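Local structure of heterodimeric restriction endonuclease R.BspD6I small subunit (Bacillus sp., 2P14) at residues A[19-23]-A[48-52]; A[58-62]-A[71-75]; A[86-91]-A[117-121]; A[125-131]-A[164-169]; A[136-141]-A[181-186]. The protein forms the small catalytic subunit of a heterodimeric type IIS restriction endonuclease and probably cleaves DNA in complex with a larger site-specific nickase subunit. One frame throughout, in Å; residues are numbered along the deposited sequence.

The five contacts follow the PD-(D/E)XK-type core outward from its mixed five-stranded sheet. Interaction 2 pairs strands 61-64 and 69-75, its centre about 7 Å from that of the chain. Interaction 1 (centres about 13 Å apart) touches it through helix 17-32. On the other flank, interaction 3 joins helices 80-98 and 115-121 and meets interaction 2 at Ser75 and Glu86. Interactions 3 and 4, centres about 12 Å apart, meet at Val130. Interactions 4 and 5 alternate along the chain: 4 sets the end of helix 154-165 against strand 130-134, 5 the end of helix 174-184 against helix 135-146, which follows that strand. Interactions 1 and 4 have centres about 29 Å apart.

Interaction 1: A[19-23]-A[48-52]; sequences NYFEW and GHPIG
Pro50 slots its pyrrolidine ring between two aromatic side chains of helix 17-32. Its CG lies 3.7 Å from the centroid of the Tyr20 ring, 10° off the normal, while its CD stands 4.0 Å from the centroid of the five-membered ring of Trp23, 14° off the normal. Both are CH-pi contacts over a ring face. Tyr20 (chi1 m) and Trp23 (chi1 t) form the slot, with Trp23 CB 3.5 Å from Pro50 CB. The helix segment meets the short, weakly bonded strand 50-52 at 114°, with axes 7.8 Å apart. His49 and Pro50 are extended (-80/138, -69/139) and Ile51 is at -132/16. The strand pairs with 43-44 as a small antiparallel hairpin, Ile51 and Gly52 bonding to the backbone of Lys43. The closest CA pair is Asn19 and Gly52, 5.5 Å. Gly52 (76/-124) suits the site, since an ideal CB there would fall 2.9 Å from Asn19 OD1.

One water links Asn19 O (3.2 Å) and Glu22 OE2 (2.7 Å), and weakly Gly52 N. Another joins Asn19 ND2 to Pro50 O, 2.8 Å each, a third the same ND2 (2.9 Å) to Ile51 O (3.1 Å), and a fourth Tyr20 OH to Pro50 O, 2.8 Å each. With no direct hydrogen bond between the segments, adhesion rests on proline-aromatic packing, and water bridges carry the polar links.

Interaction 2: A[58-62]-A[71-75]; sequences VEDIL and LIECS
This is an antiparallel beta-hairpin contact in the central sheet, and it brings together Asp60 and Glu73, placed as the acidic residues of a PD-(D/E)XK site would be. Ile61 and Ile72 form a hydrogen-bonded pair (CA-CA 5.0 Å), with Ile72 N to Ile61 O at 2.8 Å and Ile61 N to Ile72 O at 3.1 Å. Leu62 and Leu71 follow as a non-hydrogen-bonded pair (CA-CA 4.6 Å). The two isoleucines share one face, CG2 of Ile61 lying 4.0 Å from CD1 of Ile72; the leucines share the other, their CD1 atoms 3.8 Å apart.

Asp60, just before the strand, has helical angles (-59/-42), and the pairing begins at Ile61. The backbone N of Asp60 bonds to Glu73 OE1 (3.1 Å, N-H...O angle 165°). Glu73 folds back with chi1 and chi2 both m, and its OE2 bonds to His93 of helix 80-98. Asp60, Glu73 and Ser75 have the spacing of the family signature, consistent with an active site in which serine occupies the usual lysine position. Asp60 OD1 and Glu73 OE1 are like charges 3.8 Å apart. Asp60 (chi1 m) directs OD2 to Cys74 N at 2.8 Å, with an N-H...O angle of 175°.

Interaction 3: A[86-91]-A[117-121]; sequences EGDSVV and FARHI
His120, Phe117 and Gly87 have the most area buried where helix 115-121 lies along helix 80-98. The segments run nearly parallel, crossing at -27° with axes 9.8 Å apart, as successive helices do in this beta-alpha-beta-alpha-beta part of the fold; Val90 and Ile121 both rest on Val130 of the sheet. Gly87 makes the close approach possible: its CA is 6.2 Å from that of Phe117, and an ideal CB would sit only 3.1 Å from His120 CD2. Phe117 (chi1 t) brings its ring edge to Gly87, CE1 lying 3.9 Å from Gly87 CA, and its CZ is 4.3 Å from Val90 CG2. His120, also t, places CD2 3.5 Å from Gly87 O and 4.0 Å from Val91 CG2. Further along, Ile121 CG2 meets Val90 CG1 at 4.2 Å. A water joins Asp88 OD1 (2.5 Å) to His120 NE2 (2.8 Å). No direct hydrogen bond links the segments, so an apolar interior against the strands yields to a solvent-mediated acid-imidazole link outside.

Interaction 4: A[125-131]-A[164-169]; sequences KESEPVI and LLRSDL
Leu164 opens the second segment where helix 154-165 runs out beside strand 130-134, the outermost strand of the PD-(D/E)XK-type mixed sheet; the facing segment has helical phi/psi at 125-127 without regular bonds and enters the strand at Val130. Leu164 CB packs 3.8 Å from Ile131 CG2. Leu165 (chi1 t, chi2 p) has the most area covered by the other segment: CD2 lies 3.6 Å from Pro129 CB and CB 4.0 Å from Ile131 CG1 (CA-CA 5.5 Å). Arg166 leaves the helix with positive phi (45/63) and begins a type I turn, closed by Leu169 N to Arg166 O at 2.8 Å; its NH2 makes a salt bridge to Asp168 OD2 (2.7 Å) and its NE bonds to OD1 (2.9 Å). Water joins Ser167 O (2.9 Å) to Glu126 OE2 (2.7 Å). Carbonyls at a helix C-terminus lack in-helix amide partners and suit an ammonium: extended Lys125, also in cation-pi contact with Trp177, donates from NZ to Leu165 O, Arg166 O and Leu169 O, each at 3.0 Å.

Interaction 5: A[136-141]-A[181-186]; sequences DQFKKL and IEYNLK
Gln137 NE2 donates to Glu182 OE1 at 2.7 Å with an N-H...O angle of 160°, the strongest polar link between the two segments. The amide is held at both ends, since Gln137 OE1 accepts from the backbone N of Thr134. Chi1 m and chi2 t extend Gln137 across the gap, and OE1 also comes 3.6 Å from Ile181 CG2. A second bond, from Lys140 NZ to Lys186 O (3.4 Å), is weak. Lys140 passes close to the chain end on its way, with CD 3.3 Å from Leu185 O and NZ 3.2 Å from Lys186 CB.

Helix 135-146 follows directly on edge strand 130-134 of the PD-(D/E)XK-type sheet, and here it receives the C-terminal end of helix 174-184. Leu185 is the first residue to leave the helical angles (-110/-98), although Leu185 N still bonds to Ile181 O at 2.8 Å. The change of direction brings Lys186, the last modelled residue, alongside Gln137, with CA atoms 5.0 Å apart.

Beneath these polar contacts, Leu185 (chi1 m, chi2 t) turns inward: its CD1 is 3.8 Å from Gln137 CB and its CD2 4.1 Å from Leu141 CB. Leu185 also touches Leu133 and Leu164, and Ile181 rests on Pro132 and Leu133.

Interaction 1: A[19-23]-A[48-52]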
# COMPACT_ATOMS: atom_id res chain seq x y z
N ASN A 19 -8.81 1.11 -11.60
CA ASN A 19 -7.66 0.90 -12.47
C ASN A 19 -6.67 2.06 -12.36
O ASN A 19 -5.44 1.87 -12.33
CB ASN A 19 -8.11 0.76 -13.94
CG ASN A 19 -8.79 -0.57 -14.23
OD1 ASN A 19 -8.77 -1.51 -13.43
ND2 ASN A 19 -9.39 -0.65 -15.42
N TYR A 20 -7.19 3.29 -12.31
CA TYR A 20 -6.31 4.46 -12.22
C TYR A 20 -5.71 4.64 -10.82
O TYR A 20 -4.61 5.17 -10.69
CB TYR A 20 -7.01 5.74 -12.68
CG TYR A 20 -7.20 5.80 -14.18
CD1 TYR A 20 -6.35 6.55 -14.99
CD2 TYR A 20 -8.24 5.07 -14.78
CE1 TYR A 20 -6.56 6.59 -16.42
CE2 TYR A 20 -8.43 5.09 -16.16
CZ TYR A 20 -7.60 5.85 -16.95
OH TYR A 20 -7.87 5.86 -18.33
N PHE A 21 -6.40 4.16 -9.81
CA PHE A 21 -5.89 4.26 -8.43
C PHE A 21 -4.67 3.38 -8.26
O PHE A 21 -3.62 3.84 -7.75
CB PHE A 21 -7.02 3.86 -7.47
CG PHE A 21 -6.74 4.14 -6.03
CD1 PHE A 21 -6.37 5.42 -5.60
CD2 PHE A 21 -6.87 3.14 -5.09
CE1 PHE A 21 -6.14 5.67 -4.23
CE2 PHE A 21 -6.62 3.37 -3.73
CZ PHE A 21 -6.28 4.63 -3.30
N GLU A 22 -4.75 2.13 -8.70
CA GLU A 22 -3.58 1.22 -8.59
C GLU A 22 -2.44 1.73 -9.49
O GLU A 22 -1.27 1.77 -9.08
CB GLU A 22 -3.95 -0.25 -8.88
CG GLU A 22 -4.35 -0.57 -10.31
CD GLU A 22 -4.88 -2.00 -10.47
OE1 GLU A 22 -4.78 -2.79 -9.51
OE2 GLU A 22 -5.37 -2.32 -11.58
N TRP A 23 -2.79 2.19 -10.68
CA TRP A 23 -1.78 2.73 -11.58
C TRP A 23 -1.05 3.95 -11.00
O TRP A 23 0.19 4.04 -11.09
CB TRP A 23 -2.43 3.10 -12.91
CG TRP A 23 -1.54 3.84 -13.88
CD1 TRP A 23 -0.52 3.32 -14.62
CD2 TRP A 23 -1.59 5.24 -14.19
NE1 TRP A 23 0.05 4.31 -15.41
CE2 TRP A 23 -0.58 5.49 -15.17
CE3 TRP A 23 -2.42 6.30 -13.79
CZ2 TRP A 23 -0.38 6.77 -15.72
CZ3 TRP A 23 -2.21 7.56 -14.31
CH2 TRP A 23 -1.19 7.79 -15.28
N GLY A 48 -1.12 4.21 -23.06
CA GLY A 48 -0.45 4.25 -21.76
C GLY A 48 -1.43 4.36 -20.60
O GLY A 48 -1.01 4.60 -19.47
N HIS A 49 -2.73 4.22 -20.88
CA HIS A 49 -3.78 4.21 -19.85
C HIS A 49 -3.88 2.84 -19.20
O HIS A 49 -3.85 1.83 -19.88
CB HIS A 49 -5.15 4.54 -20.46
CG HIS A 49 -5.40 6.01 -20.63
ND1 HIS A 49 -4.63 6.81 -21.44
CD2 HIS A 49 -6.33 6.82 -20.06
CE1 HIS A 49 -5.08 8.06 -21.38
NE2 HIS A 49 -6.11 8.09 -20.55
N PRO A 50 -4.04 2.81 -17.86
CA PRO A 50 -4.22 1.54 -17.20
C PRO A 50 -5.59 0.99 -17.59
O PRO A 50 -6.58 1.74 -17.65
CB PRO A 50 -4.18 1.91 -15.71
CG PRO A 50 -4.69 3.34 -15.68
CD PRO A 50 -4.10 3.95 -16.92
N ILE A 51 -5.63 -0.32 -17.85
CA ILE A 51 -6.87 -0.98 -18.25
C ILE A 51 -7.16 -2.26 -17.47
O ILE A 51 -8.00 -3.05 -17.88
CB ILE A 51 -6.94 -1.25 -19.81
CG1 ILE A 51 -5.68 -1.97 -20.32
CG2 ILE A 51 -7.20 0.04 -20.57
CD1 ILE A 51 -5.63 -3.42 -20.00
N GLY A 52 -6.50 -2.46 -16.33
CA GLY A 52 -6.80 -3.59 -15.47
C GLY A 52 -6.23 -4.88 -16.04
O GLY A 52 -5.03 -4.94 -16.35
O HOH W 1 -5.19 -0.92 -13.88
O HOH W 2 -9.37 1.58 -17.15
O HOH W 3 -10.78 -2.92 -16.56
O HOH W 4 -8.30 3.26 -19.27

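Interaction 2: A[58-62]-A[71-75]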
# COMPACT_ATOMS: atom_id res chain seq x y z
N VAL A 58 -2.97 -12.56 -7.29
CA VAL A 58 -1.68 -11.85 -7.18
C VAL A 58 -1.92 -10.41 -6.72
O VAL A 58 -2.84 -9.74 -7.19
CB VAL A 58 -0.94 -11.87 -8.51
CG1 VAL A 58 0.38 -11.05 -8.44
CG2 VAL A 58 -0.66 -13.35 -8.89
N GLU A 59 -1.05 -9.94 -5.82
CA GLU A 59 -1.10 -8.54 -5.34
C GLU A 59 -1.12 -7.49 -6.45
O GLU A 59 -0.58 -7.69 -7.55
CB GLU A 59 0.10 -8.28 -4.41
CG GLU A 59 1.46 -8.52 -5.05
CD GLU A 59 1.96 -10.00 -4.97
OE1 GLU A 59 1.18 -10.91 -4.57
OE2 GLU A 59 3.15 -10.22 -5.33
N ASP A 60 -1.73 -6.34 -6.15
CA ASP A 60 -1.83 -5.27 -7.15
C ASP A 60 -0.48 -4.79 -7.69
O ASP A 60 -0.33 -4.57 -8.89
CB ASP A 60 -2.59 -4.05 -6.60
CG ASP A 60 -4.05 -4.36 -6.27
OD1 ASP A 60 -4.59 -5.37 -6.72
OD2 ASP A 60 -4.67 -3.56 -5.53
N ILE A 61 0.49 -4.63 -6.79
CA ILE A 61 1.84 -4.16 -7.14
C ILE A 61 2.80 -4.85 -6.19
O ILE A 61 2.51 -4.99 -5.01
CB ILE A 61 2.01 -2.62 -6.96
CG1 ILE A 61 0.93 -1.86 -7.72
CG2 ILE A 61 3.39 -2.15 -7.44
CD1 ILE A 61 0.65 -0.48 -7.12
N LEU A 62 3.93 -5.29 -6.74
CA LEU A 62 5.02 -5.79 -5.88
C LEU A 62 6.23 -4.93 -6.16
O LEU A 62 6.58 -4.70 -7.32
CB LEU A 62 5.37 -7.25 -6.21
CG LEU A 62 6.62 -7.82 -5.55
CD1 LEU A 62 6.40 -7.96 -4.00
CD2 LEU A 62 6.95 -9.18 -6.23
N LEU A 71 4.36 -5.51 -0.78
CA LEU A 71 3.21 -5.83 -1.63
C LEU A 71 2.28 -4.65 -1.42
O LEU A 71 1.93 -4.32 -0.29
CB LEU A 71 2.53 -7.10 -1.18
CG LEU A 71 3.18 -8.43 -1.56
CD1 LEU A 71 4.49 -8.58 -0.76
CD2 LEU A 71 2.27 -9.58 -1.25
N ILE A 72 1.82 -4.02 -2.50
CA ILE A 72 0.96 -2.87 -2.38
C ILE A 72 -0.43 -3.24 -2.91
O ILE A 72 -0.57 -3.74 -4.05
CB ILE A 72 1.53 -1.65 -3.10
CG1 ILE A 72 2.93 -1.29 -2.55
CG2 ILE A 72 0.61 -0.47 -2.89
CD1 ILE A 72 3.97 -1.27 -3.60
N GLU A 73 -1.42 -3.07 -2.05
CA GLU A 73 -2.82 -3.42 -2.34
C GLU A 73 -3.62 -2.12 -2.29
O GLU A 73 -3.57 -1.44 -1.30
CB GLU A 73 -3.36 -4.42 -1.32
CG GLU A 73 -2.47 -5.66 -1.17
CD GLU A 73 -2.63 -6.69 -2.25
OE1 GLU A 73 -3.16 -6.42 -3.37
OE2 GLU A 73 -2.19 -7.81 -1.99
N CYS A 74 -4.34 -1.80 -3.36
CA CYS A 74 -5.03 -0.53 -3.49
C CYS A 74 -6.53 -0.81 -3.56
O CYS A 74 -6.97 -1.70 -4.30
CB CYS A 74 -4.63 0.14 -4.81
SG CYS A 74 -2.86 0.58 -4.79
N SER A 75 -7.31 -0.07 -2.78
CA SER A 75 -8.77 -0.20 -2.88
C SER A 75 -9.48 1.11 -2.59
O SER A 75 -9.17 1.78 -1.61
CB SER A 75 -9.28 -1.24 -1.89
OG SER A 75 -10.68 -1.42 -2.11

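Interaction 3: A[86-91]-A[117-121]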
# COMPACT_ATOMS: atom_id res chain seq x y z
N GLU A 86 -11.62 -7.08 0.57
CA GLU A 86 -10.15 -7.04 0.52
C GLU A 86 -9.45 -7.84 1.61
O GLU A 86 -8.28 -8.17 1.47
CB GLU A 86 -9.61 -5.59 0.62
CG GLU A 86 -10.25 -4.56 -0.34
CD GLU A 86 -9.91 -4.75 -1.82
OE1 GLU A 86 -8.99 -5.51 -2.12
OE2 GLU A 86 -10.55 -4.09 -2.66
N GLY A 87 -10.13 -8.06 2.74
CA GLY A 87 -9.44 -8.64 3.90
C GLY A 87 -8.72 -9.95 3.60
O GLY A 87 -7.52 -10.12 3.91
N ASP A 88 -9.44 -10.88 2.99
CA ASP A 88 -8.86 -12.21 2.71
C ASP A 88 -7.76 -12.19 1.66
O ASP A 88 -6.70 -12.79 1.84
CB ASP A 88 -9.95 -13.20 2.29
CG ASP A 88 -10.78 -13.70 3.48
OD1 ASP A 88 -10.47 -13.37 4.65
OD2 ASP A 88 -11.76 -14.43 3.22
N SER A 89 -7.99 -11.47 0.57
CA SER A 89 -6.99 -11.42 -0.49
C SER A 89 -5.72 -10.68 -0.05
O SER A 89 -4.62 -11.10 -0.42
CB SER A 89 -7.59 -10.85 -1.77
OG SER A 89 -7.99 -9.53 -1.56
N VAL A 90 -5.85 -9.61 0.75
CA VAL A 90 -4.66 -8.92 1.27
C VAL A 90 -3.81 -9.88 2.08
O VAL A 90 -2.59 -9.97 1.90
CB VAL A 90 -5.05 -7.68 2.12
CG1 VAL A 90 -3.86 -7.18 2.98
CG2 VAL A 90 -5.53 -6.55 1.19
N VAL A 91 -4.45 -10.62 2.97
CA VAL A 91 -3.67 -11.51 3.84
C VAL A 91 -3.11 -12.69 3.04
O VAL A 91 -1.95 -13.07 3.21
CB VAL A 91 -4.52 -11.97 5.05
CG1 VAL A 91 -3.79 -13.10 5.82
CG2 VAL A 91 -4.77 -10.76 5.97
N PHE A 117 -11.73 -4.01 9.02
CA PHE A 117 -10.59 -4.37 8.18
C PHE A 117 -9.27 -4.30 8.98
O PHE A 117 -8.45 -5.19 8.91
CB PHE A 117 -10.52 -3.44 6.97
CG PHE A 117 -9.33 -3.69 6.06
CD1 PHE A 117 -9.31 -4.76 5.17
CD2 PHE A 117 -8.22 -2.84 6.12
CE1 PHE A 117 -8.22 -4.97 4.33
CE2 PHE A 117 -7.13 -3.05 5.31
CZ PHE A 117 -7.13 -4.11 4.40
N ALA A 118 -9.08 -3.21 9.73
CA ALA A 118 -7.86 -3.06 10.55
C ALA A 118 -7.72 -4.17 11.59
O ALA A 118 -6.62 -4.67 11.82
CB ALA A 118 -7.84 -1.71 11.23
N ARG A 119 -8.85 -4.55 12.19
CA ARG A 119 -8.85 -5.69 13.11
C ARG A 119 -8.41 -6.99 12.43
O ARG A 119 -7.63 -7.77 13.00
CB ARG A 119 -10.21 -5.83 13.82
CG ARG A 119 -10.47 -4.70 14.82
CD ARG A 119 -11.82 -4.92 15.47
NE ARG A 119 -12.28 -3.74 16.17
CZ ARG A 119 -13.34 -3.04 15.80
NH1 ARG A 119 -14.06 -3.42 14.74
NH2 ARG A 119 -13.70 -1.97 16.51
N HIS A 120 -8.90 -7.19 11.20
CA HIS A 120 -8.52 -8.36 10.41
C HIS A 120 -7.04 -8.41 10.08
O HIS A 120 -6.38 -9.43 10.29
CB HIS A 120 -9.33 -8.37 9.09
CG HIS A 120 -9.21 -9.65 8.33
ND1 HIS A 120 -9.87 -10.80 8.73
CD2 HIS A 120 -8.53 -9.97 7.21
CE1 HIS A 120 -9.59 -11.77 7.89
NE2 HIS A 120 -8.78 -11.30 6.96
N ILE A 121 -6.51 -7.32 9.51
CA ILE A 121 -5.11 -7.34 9.05
C ILE A 121 -4.12 -7.19 10.19
O ILE A 121 -2.92 -7.37 9.98
CB ILE A 121 -4.81 -6.26 7.98
CG1 ILE A 121 -5.08 -4.86 8.58
CG2 ILE A 121 -5.64 -6.57 6.72
CD1 ILE A 121 -4.39 -3.69 7.85
O HOH W 5 -8.26 -13.80 5.77

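Interaction 4: A[125-131]-A[164-169]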
# COMPACT_ATOMS: atom_id res chain seq x y z
N LYS A 125 0.86 -9.74 13.14
CA LYS A 125 1.81 -8.78 12.64
C LYS A 125 3.23 -9.34 12.52
O LYS A 125 4.08 -8.71 11.89
CB LYS A 125 1.77 -7.53 13.51
CG LYS A 125 0.44 -6.80 13.42
CD LYS A 125 0.45 -5.52 14.29
CE LYS A 125 -0.85 -4.80 14.21
NZ LYS A 125 -0.82 -3.59 15.05
N GLU A 126 3.48 -10.51 13.09
CA GLU A 126 4.77 -11.16 12.93
C GLU A 126 4.89 -11.80 11.56
O GLU A 126 5.80 -11.46 10.81
CB GLU A 126 4.97 -12.20 14.03
CG GLU A 126 4.98 -11.62 15.43
CD GLU A 126 6.10 -10.62 15.64
OE1 GLU A 126 7.28 -10.99 15.44
OE2 GLU A 126 5.80 -9.46 16.04
N SER A 127 3.96 -12.69 11.21
CA SER A 127 4.07 -13.42 9.96
C SER A 127 3.37 -12.74 8.78
O SER A 127 3.76 -12.96 7.64
CB SER A 127 3.56 -14.86 10.13
OG SER A 127 2.17 -14.87 10.38
N GLU A 128 2.39 -11.89 9.08
CA GLU A 128 1.57 -11.26 8.04
C GLU A 128 1.45 -9.74 8.31
O GLU A 128 0.36 -9.25 8.52
CB GLU A 128 0.19 -11.96 7.95
CG GLU A 128 0.31 -13.50 7.65
CD GLU A 128 -0.82 -14.37 8.22
OE1 GLU A 128 -1.89 -13.86 8.63
OE2 GLU A 128 -0.67 -15.62 8.23
N PRO A 129 2.59 -8.99 8.29
CA PRO A 129 2.52 -7.57 8.62
C PRO A 129 1.93 -6.70 7.51
O PRO A 129 2.51 -6.62 6.40
CB PRO A 129 3.99 -7.20 8.88
CG PRO A 129 4.77 -8.15 8.02
CD PRO A 129 3.98 -9.42 8.01
N VAL A 130 0.82 -6.04 7.84
CA VAL A 130 0.11 -5.19 6.91
C VAL A 130 0.02 -3.79 7.52
O VAL A 130 -0.45 -3.63 8.67
CB VAL A 130 -1.30 -5.72 6.58
CG1 VAL A 130 -1.96 -4.79 5.55
CG2 VAL A 130 -1.23 -7.17 6.01
N ILE A 131 0.43 -2.78 6.77
CA ILE A 131 0.30 -1.41 7.25
C ILE A 131 -0.71 -0.68 6.38
O ILE A 131 -0.45 -0.45 5.19
CB ILE A 131 1.64 -0.64 7.24
CG1 ILE A 131 2.72 -1.37 8.05
CG2 ILE A 131 1.42 0.76 7.79
CD1 ILE A 131 3.51 -2.43 7.25
N LEU A 164 5.17 2.09 11.92
CA LEU A 164 3.74 2.26 11.72
C LEU A 164 2.95 0.97 11.96
O LEU A 164 1.79 1.02 12.37
CB LEU A 164 3.46 2.74 10.30
CG LEU A 164 4.00 4.13 10.01
CD1 LEU A 164 3.76 4.45 8.51
CD2 LEU A 164 3.37 5.21 10.91
N LEU A 165 3.62 -0.16 11.74
CA LEU A 165 3.04 -1.49 11.98
C LEU A 165 2.56 -1.68 13.42
O LEU A 165 1.55 -2.37 13.64
CB LEU A 165 4.05 -2.59 11.61
CG LEU A 165 3.61 -4.04 11.81
CD1 LEU A 165 2.42 -4.45 10.90
CD2 LEU A 165 4.82 -4.97 11.59
N ARG A 166 3.26 -1.06 14.37
CA ARG A 166 2.94 -1.26 15.78
C ARG A 166 2.70 -2.73 16.15
O ARG A 166 1.62 -3.11 16.64
CB ARG A 166 1.72 -0.41 16.18
CG ARG A 166 1.98 1.13 16.17
CD ARG A 166 3.08 1.56 17.14
NE ARG A 166 2.79 1.16 18.52
CZ ARG A 166 2.05 1.87 19.39
NH1 ARG A 166 1.48 3.01 19.05
NH2 ARG A 166 1.83 1.40 20.62
N SER A 167 3.75 -3.53 15.99
CA SER A 167 3.66 -4.96 16.31
C SER A 167 3.40 -5.24 17.79
O SER A 167 3.07 -6.38 18.15
CB SER A 167 4.90 -5.69 15.79
OG SER A 167 6.03 -5.41 16.59
N ASP A 168 3.54 -4.22 18.62
CA ASP A 168 3.25 -4.34 20.05
C ASP A 168 1.75 -4.32 20.29
O ASP A 168 1.29 -4.72 21.36
CB ASP A 168 3.89 -3.20 20.86
CG ASP A 168 3.45 -1.81 20.37
OD1 ASP A 168 3.66 -1.53 19.18
OD2 ASP A 168 2.92 -1.03 21.17
N LEU A 169 0.98 -3.82 19.32
CA LEU A 169 -0.45 -3.71 19.47
C LEU A 169 -1.13 -4.88 18.80
O LEU A 169 -0.88 -5.18 17.64
CB LEU A 169 -0.96 -2.39 18.86
CG LEU A 169 -0.52 -1.06 19.45
CD1 LEU A 169 -1.14 0.07 18.66
CD2 LEU A 169 -0.95 -0.93 20.91
O HOH W 6 3.31 -8.98 16.90

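Interaction 5: A[136-141]-A[181-186]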
# COMPACT_ATOMS: atom_id res chain seq x y z
N ASP A 136 -4.29 10.33 2.05
CA ASP A 136 -3.73 11.55 2.63
C ASP A 136 -2.47 11.25 3.45
O ASP A 136 -1.49 11.98 3.38
CB ASP A 136 -4.78 12.27 3.48
CG ASP A 136 -5.92 12.87 2.63
OD1 ASP A 136 -5.67 13.25 1.45
OD2 ASP A 136 -7.07 12.97 3.15
N GLN A 137 -2.48 10.13 4.17
CA GLN A 137 -1.31 9.70 4.92
C GLN A 137 -0.15 9.32 4.00
O GLN A 137 1.00 9.66 4.25
CB GLN A 137 -1.66 8.51 5.82
CG GLN A 137 -2.59 8.90 6.97
CD GLN A 137 -3.27 7.73 7.61
OE1 GLN A 137 -3.16 6.58 7.15
NE2 GLN A 137 -4.00 8.00 8.69
N PHE A 138 -0.47 8.60 2.92
CA PHE A 138 0.55 8.18 1.98
C PHE A 138 1.18 9.39 1.29
O PHE A 138 2.42 9.43 1.10
CB PHE A 138 -0.11 7.24 0.97
CG PHE A 138 0.84 6.68 -0.05
CD1 PHE A 138 1.97 5.96 0.35
CD2 PHE A 138 0.58 6.84 -1.43
CE1 PHE A 138 2.86 5.41 -0.61
CE2 PHE A 138 1.44 6.30 -2.37
CZ PHE A 138 2.57 5.61 -1.98
N LYS A 139 0.36 10.37 0.92
CA LYS A 139 0.92 11.59 0.31
C LYS A 139 1.86 12.27 1.28
O LYS A 139 2.95 12.71 0.89
CB LYS A 139 -0.16 12.59 -0.04
CG LYS A 139 -1.10 12.24 -1.14
CD LYS A 139 -1.94 13.47 -1.30
CE LYS A 139 -2.95 13.35 -2.37
NZ LYS A 139 -3.69 14.65 -2.53
N LYS A 140 1.45 12.38 2.54
CA LYS A 140 2.31 12.98 3.58
C LYS A 140 3.63 12.23 3.67
O LYS A 140 4.69 12.86 3.64
CB LYS A 140 1.62 13.05 4.95
CG LYS A 140 0.84 14.31 5.17
CD LYS A 140 0.71 14.59 6.67
CE LYS A 140 0.50 16.08 6.98
NZ LYS A 140 -0.95 16.41 7.04
N LEU A 141 3.59 10.90 3.71
CA LEU A 141 4.77 10.06 3.77
C LEU A 141 5.71 10.29 2.59
O LEU A 141 6.91 10.45 2.77
CB LEU A 141 4.39 8.58 3.87
CG LEU A 141 5.55 7.57 3.83
CD1 LEU A 141 6.59 7.86 4.93
CD2 LEU A 141 5.00 6.16 3.94
N ILE A 181 -1.08 5.93 13.58
CA ILE A 181 -0.67 6.19 12.20
C ILE A 181 -1.02 7.61 11.78
O ILE A 181 -0.16 8.36 11.26
CB ILE A 181 -1.29 5.15 11.26
CG1 ILE A 181 -0.73 3.77 11.59
CG2 ILE A 181 -0.98 5.48 9.80
CD1 ILE A 181 -1.39 2.62 10.80
N GLU A 182 -2.25 7.99 12.06
CA GLU A 182 -2.72 9.33 11.76
C GLU A 182 -1.84 10.35 12.45
O GLU A 182 -1.37 11.28 11.80
CB GLU A 182 -4.19 9.48 12.13
CG GLU A 182 -4.74 10.88 11.86
CD GLU A 182 -4.81 11.28 10.38
OE1 GLU A 182 -4.72 10.43 9.48
OE2 GLU A 182 -4.96 12.50 10.12
N TYR A 183 -1.59 10.15 13.75
CA TYR A 183 -0.83 11.13 14.55
C TYR A 183 0.57 11.31 13.98
O TYR A 183 1.06 12.44 13.88
CB TYR A 183 -0.75 10.63 15.98
CG TYR A 183 -0.08 11.63 16.93
CD1 TYR A 183 -0.82 12.67 17.48
CD2 TYR A 183 1.25 11.50 17.29
CE1 TYR A 183 -0.24 13.58 18.32
CE2 TYR A 183 1.85 12.42 18.14
CZ TYR A 183 1.08 13.45 18.66
OH TYR A 183 1.63 14.37 19.52
N ASN A 184 1.21 10.20 13.66
CA ASN A 184 2.55 10.24 13.06
C ASN A 184 2.56 10.86 11.67
O ASN A 184 3.49 11.61 11.33
CB ASN A 184 3.18 8.86 13.07
CG ASN A 184 3.65 8.45 14.45
OD1 ASN A 184 2.98 8.71 15.45
ND2 ASN A 184 4.81 7.81 14.50
N LEU A 185 1.52 10.60 10.87
CA LEU A 185 1.41 11.14 9.50
C LEU A 185 0.30 12.21 9.37
O LEU A 185 0.53 13.38 9.71
CB LEU A 185 1.27 10.00 8.46
CG LEU A 185 2.28 8.83 8.38
CD1 LEU A 185 1.70 7.74 7.50
CD2 LEU A 185 3.67 9.23 7.86
N LYS A 186 -0.89 11.83 8.91
CA LYS A 186 -2.05 12.73 8.79
C LYS A 186 -2.70 12.72 7.40
O LYS A 186 -2.25 13.34 6.43
CB LYS A 186 -1.72 14.18 9.21
CG LYS A 186 -1.95 14.54 10.67
CD LYS A 186 -0.65 14.79 11.39
CE LYS A 186 -0.68 16.08 12.22
NZ LYS A 186 -1.00 15.82 13.65